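Local coordinates for N-acetylneuraminate lyase (Fusobacterium nucleatum subsp. nucleatum ATCC 25586, PDB 5ZKA), which is a lyase of the dihydrodipicolinate synthetase family, built as a TIM barrel with parallel strands enclosed by helices, at residues K73-V76 with F77-I81; S163-G166 with E167-N171; A201-D204 with E205-L208. All coordinates share one frame; numbering follows the deposited sequence.

All three are local contacts between neighbouring residues of the barrel fold. Interaction 1 is a mid-helix stretch of 70-84, in the beta-alpha-beta unit formed with strands 55-58 and 89-93; one side is apolar and buried, the other carries ion pairs. Interaction 2 belongs to the short helix 162-169, farther from the centre of the chain and only partly buried, with backbone bonds and two aligned phenylalanines. Interaction 3 lies nearest the centre and is not mid-helix at all: a turn between strand 200-201 and helix 207-212, with a Met-aromatic contact and a bound 1,2-ethanediol. Interactions 1 and 3 sit on opposite sides of the chain's centre, their own centres about 26 Å apart.

Interaction 1 (K73-V76 with F77-I81); sequences KKRV and FEIAI
Arg75 reaches forward along the helix to both Glu78 and Ile79; Arg75 and Glu78 form the looser, partly exposed side of the contact, with the buried Ile79 beneath the guanidinium. The CG of Arg75 runs anti to the backbone N (chi1 -175°), and a bend at chi2 of 75° turns the guanidinium across Ile79. CG1 of Ile79 lies under the centre of one guanidinium face, 3.7 Å from CZ of Arg75. Glu78 comes instead at the guanidinium edge, the carboxylate plane turned 59° from that of the guanidinium. NH1 of Arg75 and OE1 of Glu78 form a salt bridge, though the modelled 2.4 Å is too short to take literally. Both groups have second partners, Glu37 for NH2 of Arg75 and Tyr108 for OE2 of Glu78, which should limit their swing.

The other side is tighter. Phe77 N donates to Lys73 O at 3.1 Å, and the ring is set back beside the same carbonyl, with CD2 of Phe77 3.1 Å from Lys73 O. Nearby, Ala80 N reaches Val76 O at 3.0 Å, while the CB of Ala80 sits 3.4 Å from that same oxygen. Regular i to i+4 bonds from Glu78 to Lys74 and Ile79 to Arg75 complete the alpha-helical ladder.

Lys73 and Lys74 send their amines off to Glu101 and Glu104 of helix 99-112, whose Val109 and Leu112 also pack on Phe77. Val76, Phe77 and Ala80 rest on Val58 of strand 55-58, and Ile79 and Ala80 meet helix 37-49.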
ATOM      1  N   LYS A  73      12.402  29.708  10.625  1.00 29.96           N
ATOM      2  CA  LYS A  73      12.683  28.307  10.928  1.00 28.17           C
ATOM      3  C   LYS A  73      13.521  28.180  12.194  1.00 34.40           C
ATOM      4  O   LYS A  73      13.244  27.332  13.054  1.00 30.14           O
ATOM      5  CB  LYS A  73      13.405  27.634   9.762  1.00 28.21           C
ATOM      6  CG  LYS A  73      12.558  27.454   8.512  1.00 29.02           C
ATOM      7  CD  LYS A  73      13.471  27.148   7.307  1.00 27.60           C
ATOM      8  CE  LYS A  73      12.707  27.118   5.990  1.00 34.31           C
ATOM      9  NZ  LYS A  73      13.592  26.637   4.861  1.00 29.46           N
ATOM     10  N   LYS A  74      14.555  29.017  12.325  1.00 36.37           N
ATOM     11  CA  LYS A  74      15.417  28.953  13.503  1.00 36.14           C
ATOM     12  C   LYS A  74      14.630  29.213  14.785  1.00 33.90           C
ATOM     13  O   LYS A  74      14.844  28.545  15.805  1.00 35.28           O
ATOM     14  CB  LYS A  74      16.568  29.952  13.358  1.00 30.67           C
ATOM     15  CG  LYS A  74      17.565  29.618  12.248  1.00 43.71           C
ATOM     16  CD  LYS A  74      18.639  30.715  12.131  1.00 44.70           C
ATOM     17  CE  LYS A  74      19.747  30.330  11.166  1.00 45.80           C
ATOM     18  NZ  LYS A  74      20.762  31.426  11.047  1.00 45.07           N
ATOM     19  N   ARG A  75      13.719  30.187  14.758  1.00 32.67           N
ATOM     20  CA  ARG A  75      12.967  30.514  15.964  1.00 33.11           C
ATOM     21  C   ARG A  75      12.043  29.368  16.369  1.00 33.74           C
ATOM     22  O   ARG A  75      11.872  29.089  17.563  1.00 37.27           O
ATOM     23  CB  ARG A  75      12.168  31.800  15.756  1.00 34.99           C
ATOM     24  CG  ARG A  75      11.445  32.277  17.015  1.00 41.63           C
ATOM     25  CD  ARG A  75      12.413  32.915  18.020  1.00 51.05           C
ATOM     26  NE  ARG A  75      11.802  33.117  19.338  1.00 57.89           N
ATOM     27  CZ  ARG A  75      12.277  32.608  20.475  1.00 64.50           C
ATOM     28  NH1 ARG A  75      13.382  31.872  20.467  1.00 69.53           N
ATOM     29  NH2 ARG A  75      11.651  32.835  21.628  1.00 61.91           N
ATOM     30  N   VAL A  76      11.439  28.686  15.391  1.00 31.24           N
ATOM     31  CA  VAL A  76      10.634  27.501  15.697  1.00 31.00           C
ATOM     32  C   VAL A  76      11.488  26.444  16.389  1.00 30.06           C
ATOM     33  O   VAL A  76      11.084  25.857  17.399  1.00 35.77           O
ATOM     34  CB  VAL A  76       9.987  26.945  14.416  1.00 32.32           C
ATOM     35  CG1 VAL A  76       9.405  25.549  14.663  1.00 32.25           C
ATOM     36  CG2 VAL A  76       8.915  27.900  13.913  1.00 32.44           C
ATOM     37  N   PHE A  77      12.687  26.190  15.855  1.00 30.65           N
ATOM     38  CA  PHE A  77      13.572  25.196  16.459  1.00 29.43           C
ATOM     39  C   PHE A  77      13.957  25.586  17.880  1.00 29.79           C
ATOM     40  O   PHE A  77      14.054  24.720  18.761  1.00 36.41           O
ATOM     41  CB  PHE A  77      14.838  25.015  15.620  1.00 28.48           C
ATOM     42  CG  PHE A  77      14.628  24.274  14.324  1.00 30.66           C
ATOM     43  CD1 PHE A  77      14.064  23.004  14.303  1.00 28.06           C
ATOM     44  CD2 PHE A  77      15.048  24.830  13.129  1.00 31.13           C
ATOM     45  CE1 PHE A  77      13.884  22.325  13.104  1.00 29.21           C
ATOM     46  CE2 PHE A  77      14.883  24.143  11.920  1.00 28.53           C
ATOM     47  CZ  PHE A  77      14.300  22.893  11.911  1.00 27.08           C
ATOM     48  N   GLU A  78      14.219  26.877  18.117  1.00 30.57           N
ATOM     49  CA  GLU A  78      14.577  27.330  19.468  1.00 32.90           C
ATOM     50  C   GLU A  78      13.461  27.059  20.466  1.00 38.48           C
ATOM     51  O   GLU A  78      13.696  26.542  21.566  1.00 36.45           O
ATOM     52  CB  GLU A  78      14.877  28.829  19.492  1.00 42.57           C
ATOM     53  CG  GLU A  78      15.921  29.330  18.571  1.00 57.45           C
ATOM     54  CD  GLU A  78      15.995  30.845  18.605  1.00 64.43           C
ATOM     55  OE1 GLU A  78      15.619  31.437  19.647  1.00 56.26           O
ATOM     56  OE2 GLU A  78      16.412  31.441  17.586  1.00 70.59           O
ATOM     57  N   ILE A  79      12.247  27.487  20.129  1.00 38.23           N
ATOM     58  CA  ILE A  79      11.118  27.334  21.039  1.00 36.85           C
ATOM     59  C   ILE A  79      10.841  25.858  21.297  1.00 35.61           C
ATOM     60  O   ILE A  79      10.649  25.435  22.443  1.00 34.79           O
ATOM     61  CB  ILE A  79       9.884  28.059  20.473  1.00 38.87           C
ATOM     62  CG1 ILE A  79      10.154  29.567  20.423  1.00 37.22           C
ATOM     63  CG2 ILE A  79       8.624  27.756  21.301  1.00 35.88           C
ATOM     64  CD1 ILE A  79       9.275  30.305  19.430  1.00 41.83           C
ATOM     65  N   ALA A  80      10.848  25.044  20.235  1.00 33.55           N
ATOM     66  CA  ALA A  80      10.460  23.644  20.381  1.00 30.50           C
ATOM     67  C   ALA A  80      11.344  22.924  21.394  1.00 35.83           C
ATOM     68  O   ALA A  80      10.839  22.248  22.299  1.00 34.58           O
ATOM     69  CB  ALA A  80      10.498  22.935  19.024  1.00 29.00           C
ATOM     70  N   ILE A  81      12.670  23.067  21.275  1.00 34.46           N
ATOM     71  CA  ILE A  81      13.536  22.347  22.206  1.00 34.28           C
ATOM     72  C   ILE A  81      13.534  23.006  23.588  1.00 38.24           C
ATOM     73  O   ILE A  81      13.746  22.330  24.605  1.00 36.64           O
ATOM     74  CB  ILE A  81      14.955  22.207  21.624  1.00 36.75           C
ATOM     75  CG1 ILE A  81      15.754  21.170  22.421  1.00 38.73           C
ATOM     76  CG2 ILE A  81      15.680  23.546  21.578  1.00 36.75           C
ATOM     77  CD1 ILE A  81      17.006  20.707  21.717  1.00 39.32           C
TER

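Interaction 2 (S163-G166 with E167-N171); sequences SQFG and ELFEN
Phe165 O accepts the shortest sound bond here, from Phe169 N at 2.8 Å with an N-H...O angle of 161°. The ring of Phe169 also passes beside this carbonyl, its CD2 3.3 Å from Phe165 O. In both phenylalanines CG lies anti to the carbonyl carbon (chi1 -84° in Phe165, -78° in Phe169), which leaves the two side chains side by side and pointing the same way. The rings just meet: CD1 of Phe165 lies 4.2 Å from CE2 of Phe169, an apolar touch.

Two more i to i+4 bonds run alongside, Glu167 N to Ser163 O and Leu168 N to Gln164 O, the latter at 3.2 Å. Glu170 N makes weak bonds to Gly166 O and to Glu167 O, and CG of Glu170 lies 2.9 Å from Gly166 O, a tight fit on the exposed side.

Ser163 OG and Gln164 OE1 both turn back to Ser161, just before the segment. Helix 162-169 lies along the chain between the parallel barrel strands 147-150 and 174-176, with its apolar side facing inward: Phe165, Leu168 and Phe169 all pack on Ile149 of strand 147-150, both phenylalanines meet Phe194, and Leu168 also touches Phe129 and Lys133 of helix 129-143.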
ATOM      1  N   SER A 163      18.260   0.101  -4.593  1.00 40.64           N
ATOM      2  CA  SER A 163      19.721   0.216  -4.612  1.00 40.12           C
ATOM      3  C   SER A 163      20.184   1.623  -4.250  1.00 37.15           C
ATOM      4  O   SER A 163      21.280   1.802  -3.703  1.00 39.03           O
ATOM      5  CB  SER A 163      20.267  -0.165  -5.986  1.00 52.50           C
ATOM      6  OG  SER A 163      19.696   0.654  -6.991  1.00 57.59           O
ATOM      7  N   GLN A 164      19.373   2.632  -4.560  1.00 37.88           N
ATOM      8  CA  GLN A 164      19.719   3.992  -4.166  1.00 34.97           C
ATOM      9  C   GLN A 164      19.632   4.166  -2.649  1.00 37.87           C
ATOM     10  O   GLN A 164      20.517   4.779  -2.041  1.00 34.01           O
ATOM     11  CB  GLN A 164      18.818   4.973  -4.910  1.00 29.49           C
ATOM     12  CG  GLN A 164      19.118   4.989  -6.417  1.00 34.73           C
ATOM     13  CD  GLN A 164      18.174   5.864  -7.211  1.00 36.07           C
ATOM     14  OE1 GLN A 164      17.050   6.137  -6.792  1.00 36.35           O
ATOM     15  NE2 GLN A 164      18.643   6.334  -8.365  1.00 34.82           N
ATOM     16  N   PHE A 165      18.590   3.614  -2.009  1.00 34.03           N
ATOM     17  CA  PHE A 165      18.565   3.610  -0.546  1.00 33.88           C
ATOM     18  C   PHE A 165      19.805   2.923   0.013  1.00 35.43           C
ATOM     19  O   PHE A 165      20.398   3.390   0.992  1.00 30.81           O
ATOM     20  CB  PHE A 165      17.302   2.918  -0.018  1.00 26.83           C
ATOM     21  CG  PHE A 165      16.094   3.810   0.051  1.00 28.38           C
ATOM     22  CD1 PHE A 165      16.051   4.892   0.921  1.00 32.04           C
ATOM     23  CD2 PHE A 165      14.992   3.561  -0.757  1.00 35.13           C
ATOM     24  CE1 PHE A 165      14.929   5.715   0.987  1.00 34.78           C
ATOM     25  CE2 PHE A 165      13.865   4.370  -0.698  1.00 35.99           C
ATOM     26  CZ  PHE A 165      13.838   5.460   0.177  1.00 36.58           C
ATOM     27  N   GLY A 166      20.215   1.812  -0.601  1.00 34.02           N
ATOM     28  CA  GLY A 166      21.422   1.131  -0.152  1.00 34.28           C
ATOM     29  C   GLY A 166      22.655   2.009  -0.196  1.00 37.50           C
ATOM     30  O   GLY A 166      23.491   1.957   0.709  1.00 35.45           O
ATOM     31  N   GLU A 167      22.792   2.826  -1.245  1.00 36.10           N
ATOM     32  CA  GLU A 167      23.941   3.723  -1.331  1.00 40.30           C
ATOM     33  C   GLU A 167      23.934   4.730  -0.186  1.00 38.32           C
ATOM     34  O   GLU A 167      24.962   4.957   0.462  1.00 37.24           O
ATOM     35  CB  GLU A 167      23.952   4.441  -2.679  1.00 44.09           C
ATOM     36  CG  GLU A 167      24.392   3.576  -3.854  1.00 48.72           C
ATOM     37  CD  GLU A 167      24.728   4.409  -5.085  1.00 50.42           C
ATOM     38  OE1 GLU A 167      25.546   5.343  -4.964  1.00 49.31           O
ATOM     39  OE2 GLU A 167      24.155   4.142  -6.162  1.00 53.05           O
ATOM     40  N   LEU A 168      22.778   5.338   0.088  1.00 32.84           N
ATOM     41  CA  LEU A 168      22.695   6.280   1.199  1.00 30.51           C
ATOM     42  C   LEU A 168      22.955   5.584   2.529  1.00 37.30           C
ATOM     43  O   LEU A 168      23.704   6.094   3.369  1.00 33.39           O
ATOM     44  CB  LEU A 168      21.330   6.967   1.204  1.00 33.59           C
ATOM     45  CG  LEU A 168      21.054   7.802  -0.049  1.00 37.80           C
ATOM     46  CD1 LEU A 168      19.633   8.341  -0.039  1.00 36.31           C
ATOM     47  CD2 LEU A 168      22.063   8.946  -0.182  1.00 37.48           C
ATOM     48  N   PHE A 169      22.370   4.398   2.727  1.00 33.82           N
ATOM     49  CA  PHE A 169      22.502   3.707   4.004  1.00 30.98           C
ATOM     50  C   PHE A 169      23.897   3.141   4.254  1.00 36.74           C
ATOM     51  O   PHE A 169      24.127   2.633   5.359  1.00 35.01           O
ATOM     52  CB  PHE A 169      21.471   2.586   4.101  1.00 29.81           C
ATOM     53  CG  PHE A 169      20.084   3.061   4.439  1.00 30.08           C
ATOM     54  CD1 PHE A 169      19.881   4.086   5.355  1.00 29.82           C
ATOM     55  CD2 PHE A 169      18.976   2.461   3.853  1.00 30.27           C
ATOM     56  CE1 PHE A 169      18.601   4.505   5.676  1.00 28.75           C
ATOM     57  CE2 PHE A 169      17.691   2.875   4.161  1.00 29.29           C
ATOM     58  CZ  PHE A 169      17.497   3.894   5.070  1.00 28.38           C
ATOM     59  N   GLU A 170      24.835   3.210   3.301  1.00 35.90           N
ATOM     60  CA  GLU A 170      26.213   2.843   3.633  1.00 39.50           C
ATOM     61  C   GLU A 170      26.844   3.830   4.606  1.00 40.85           C
ATOM     62  O   GLU A 170      27.792   3.467   5.315  1.00 40.27           O
ATOM     63  CB  GLU A 170      27.078   2.739   2.371  1.00 48.14           C
ATOM     64  CG  GLU A 170      26.377   2.096   1.200  1.00 62.88           C
ATOM     65  CD  GLU A 170      27.276   1.852   0.005  1.00 81.21           C
ATOM     66  OE1 GLU A 170      26.905   1.009  -0.842  1.00 88.32           O
ATOM     67  OE2 GLU A 170      28.344   2.495  -0.094  1.00 87.73           O
ATOM     68  N   ASN A 171      26.340   5.061   4.654  1.00 37.66           N
ATOM     69  CA  ASN A 171      26.779   6.040   5.643  1.00 37.01           C
ATOM     70  C   ASN A 171      26.218   5.661   7.015  1.00 37.53           C
ATOM     71  O   ASN A 171      24.997   5.611   7.205  1.00 38.48           O
ATOM     72  CB  ASN A 171      26.313   7.435   5.217  1.00 37.31           C
ATOM     73  CG  ASN A 171      26.967   8.556   6.020  1.00 38.27           C
ATOM     74  OD1 ASN A 171      27.128   8.462   7.238  1.00 34.28           O
ATOM     75  ND2 ASN A 171      27.312   9.644   5.335  1.00 37.91           N
TER

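Interaction 3 (A201-D204 with E205-L208); sequences AGFD and EMLL. With EDO (1,2-ethanediol), chain E.
An off-rotamer chi1 of 32° on Phe203 and a folded thioether on Met206 (chi3 -67°) bring these two side chains together at about a right angle. The fold in Met206 carries its methyl back against the root of the ring: CE of Met206 is 3.4 Å from CG of Phe203. At the same time CB of Met206 lies 3.6 Å from CD1 of Phe203. The sulfur stands higher, 5.2 Å from the ring centroid and 24° off the normal, a Met-aromatic contact made over the face at a distance.

The backbone beneath is a type I beta turn, closed by Met206 N donating to Phe203 O at 2.9 Å, with the N-H above the carbonyl plane. It leads from strand 200-201 straight into helix 207-212, with Met206 at the N-cap position. Such loops at the C-terminal ends of the strands line the open mouth of a TIM barrel. Leu207 N adds a weak bond to Asp204 O.

A 1,2-ethanediol, probably from the crystallisation liquor, bridges the turn: Asp204 N donates to its O1 at 3.2 Å, and O1 in turn donates to OE1 of Glu205 at 2.7 Å. The carboxylate of Asp204 is engaged elsewhere, with OD2 bonded to Thr222 OG1. Glu205 and Met206 each pack on an aromatic side chain of the other protein chain.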
ATOM      1  N   ALA A 201       6.789   5.339   9.197  1.00 23.54           N
ATOM      2  CA  ALA A 201       5.686   5.521   8.266  1.00 22.76           C
ATOM      3  C   ALA A 201       5.261   6.982   8.226  1.00 27.15           C
ATOM      4  O   ALA A 201       5.103   7.613   9.272  1.00 25.79           O
ATOM      5  CB  ALA A 201       4.500   4.641   8.670  1.00 23.43           C
ATOM      6  N   GLY A 202       5.025   7.502   7.021  1.00 24.56           N
ATOM      7  CA  GLY A 202       4.620   8.886   6.864  1.00 28.07           C
ATOM      8  C   GLY A 202       3.165   9.093   6.489  1.00 36.89           C
ATOM      9  O   GLY A 202       2.719  10.229   6.317  1.00 39.63           O
ATOM     10  N   PHE A 203       2.409   8.003   6.391  1.00 29.76           N
ATOM     11  CA  PHE A 203       1.028   8.009   5.901  1.00 28.73           C
ATOM     12  C   PHE A 203       0.119   7.525   7.030  1.00 28.39           C
ATOM     13  O   PHE A 203      -0.033   6.316   7.233  1.00 26.80           O
ATOM     14  CB  PHE A 203       0.933   7.123   4.657  1.00 32.05           C
ATOM     15  CG  PHE A 203       1.905   5.953   4.682  1.00 42.08           C
ATOM     16  CD1 PHE A 203       1.850   5.014   5.700  1.00 49.31           C
ATOM     17  CD2 PHE A 203       2.884   5.811   3.710  1.00 49.31           C
ATOM     18  CE1 PHE A 203       2.732   3.958   5.749  1.00 51.40           C
ATOM     19  CE2 PHE A 203       3.774   4.743   3.756  1.00 49.20           C
ATOM     20  CZ  PHE A 203       3.693   3.819   4.779  1.00 51.54           C
ATOM     21  N   ASP A 204      -0.484   8.473   7.773  1.00 26.34           N
ATOM     22  CA  ASP A 204      -1.213   8.139   8.991  1.00 26.30           C
ATOM     23  C   ASP A 204      -2.364   7.195   8.708  1.00 25.65           C
ATOM     24  O   ASP A 204      -2.731   6.382   9.564  1.00 28.55           O
ATOM     25  CB  ASP A 204      -1.795   9.396   9.633  1.00 23.04           C
ATOM     26  CG  ASP A 204      -0.743  10.443   9.960  1.00 29.30           C
ATOM     27  OD1 ASP A 204       0.385  10.336   9.442  1.00 31.88           O
ATOM     28  OD2 ASP A 204      -1.072  11.379  10.726  1.00 29.16           O
ATOM     29  N   GLU A 205      -2.965   7.321   7.529  1.00 21.26           N
ATOM     30  CA  GLU A 205      -4.128   6.517   7.187  1.00 28.06           C
ATOM     31  C   GLU A 205      -3.751   5.100   6.783  1.00 31.07           C
ATOM     32  O   GLU A 205      -4.645   4.302   6.492  1.00 26.83           O
ATOM     33  CB  GLU A 205      -4.923   7.199   6.064  1.00 26.43           C
ATOM     34  CG  GLU A 205      -4.246   7.240   4.702  1.00 26.62           C
ATOM     35  CD  GLU A 205      -3.218   8.352   4.560  1.00 36.89           C
ATOM     36  OE1 GLU A 205      -2.994   9.121   5.529  1.00 34.61           O
ATOM     37  OE2 GLU A 205      -2.654   8.464   3.453  1.00 41.75           O
ATOM     38  N   MET A 206      -2.455   4.780   6.736  1.00 23.55           N
ATOM     39  CA  MET A 206      -1.972   3.433   6.446  1.00 21.21           C
ATOM     40  C   MET A 206      -1.021   2.939   7.535  1.00 22.77           C
ATOM     41  O   MET A 206      -0.115   2.147   7.272  1.00 23.53           O
ATOM     42  CB  MET A 206      -1.318   3.391   5.072  1.00 21.81           C
ATOM     43  CG  MET A 206      -2.255   3.970   4.013  1.00 26.77           C
ATOM     44  SD  MET A 206      -1.666   3.779   2.318  1.00 35.06           S
ATOM     45  CE  MET A 206      -0.236   4.843   2.337  1.00 27.26           C
ATOM     46  N   LEU A 207      -1.249   3.375   8.780  1.00 22.63           N
ATOM     47  CA  LEU A 207      -0.363   3.007   9.880  1.00 23.94           C
ATOM     48  C   LEU A 207      -0.403   1.510  10.161  1.00 23.60           C
ATOM     49  O   LEU A 207       0.636   0.885  10.398  1.00 27.03           O
ATOM     50  CB  LEU A 207      -0.751   3.794  11.136  1.00 21.88           C
ATOM     51  CG  LEU A 207       0.057   3.519  12.408  1.00 25.40           C
ATOM     52  CD1 LEU A 207       1.561   3.728  12.169  1.00 26.01           C
ATOM     53  CD2 LEU A 207      -0.421   4.446  13.524  1.00 24.90           C
ATOM     54  N   LEU A 208      -1.590   0.909  10.130  1.00 20.84           N
ATOM     55  CA  LEU A 208      -1.679  -0.512  10.468  1.00 25.29           C
ATOM     56  C   LEU A 208      -0.942  -1.387   9.457  1.00 24.29           C
ATOM     57  O   LEU A 208      -0.112  -2.213   9.882  1.00 25.32           O
ATOM     58  CB  LEU A 208      -3.149  -0.918  10.627  1.00 24.72           C
ATOM     59  CG  LEU A 208      -3.440  -2.419  10.643  1.00 27.80           C
ATOM     60  CD1 LEU A 208      -2.705  -3.132  11.765  1.00 29.47           C
ATOM     61  CD2 LEU A 208      -4.946  -2.615  10.786  1.00 25.18           C
TER
HETATM   62  C1  EDO E 303      -2.437  12.072   6.976  1.00 51.44           C
HETATM   63  O1  EDO E 303      -1.481  11.200   6.434  1.00 47.78           O
HETATM   64  C2  EDO E 303      -3.201  12.760   5.849  1.00 54.70           C
HETATM   65  O2  EDO E 303      -2.306  13.556   5.121  1.00 57.80           O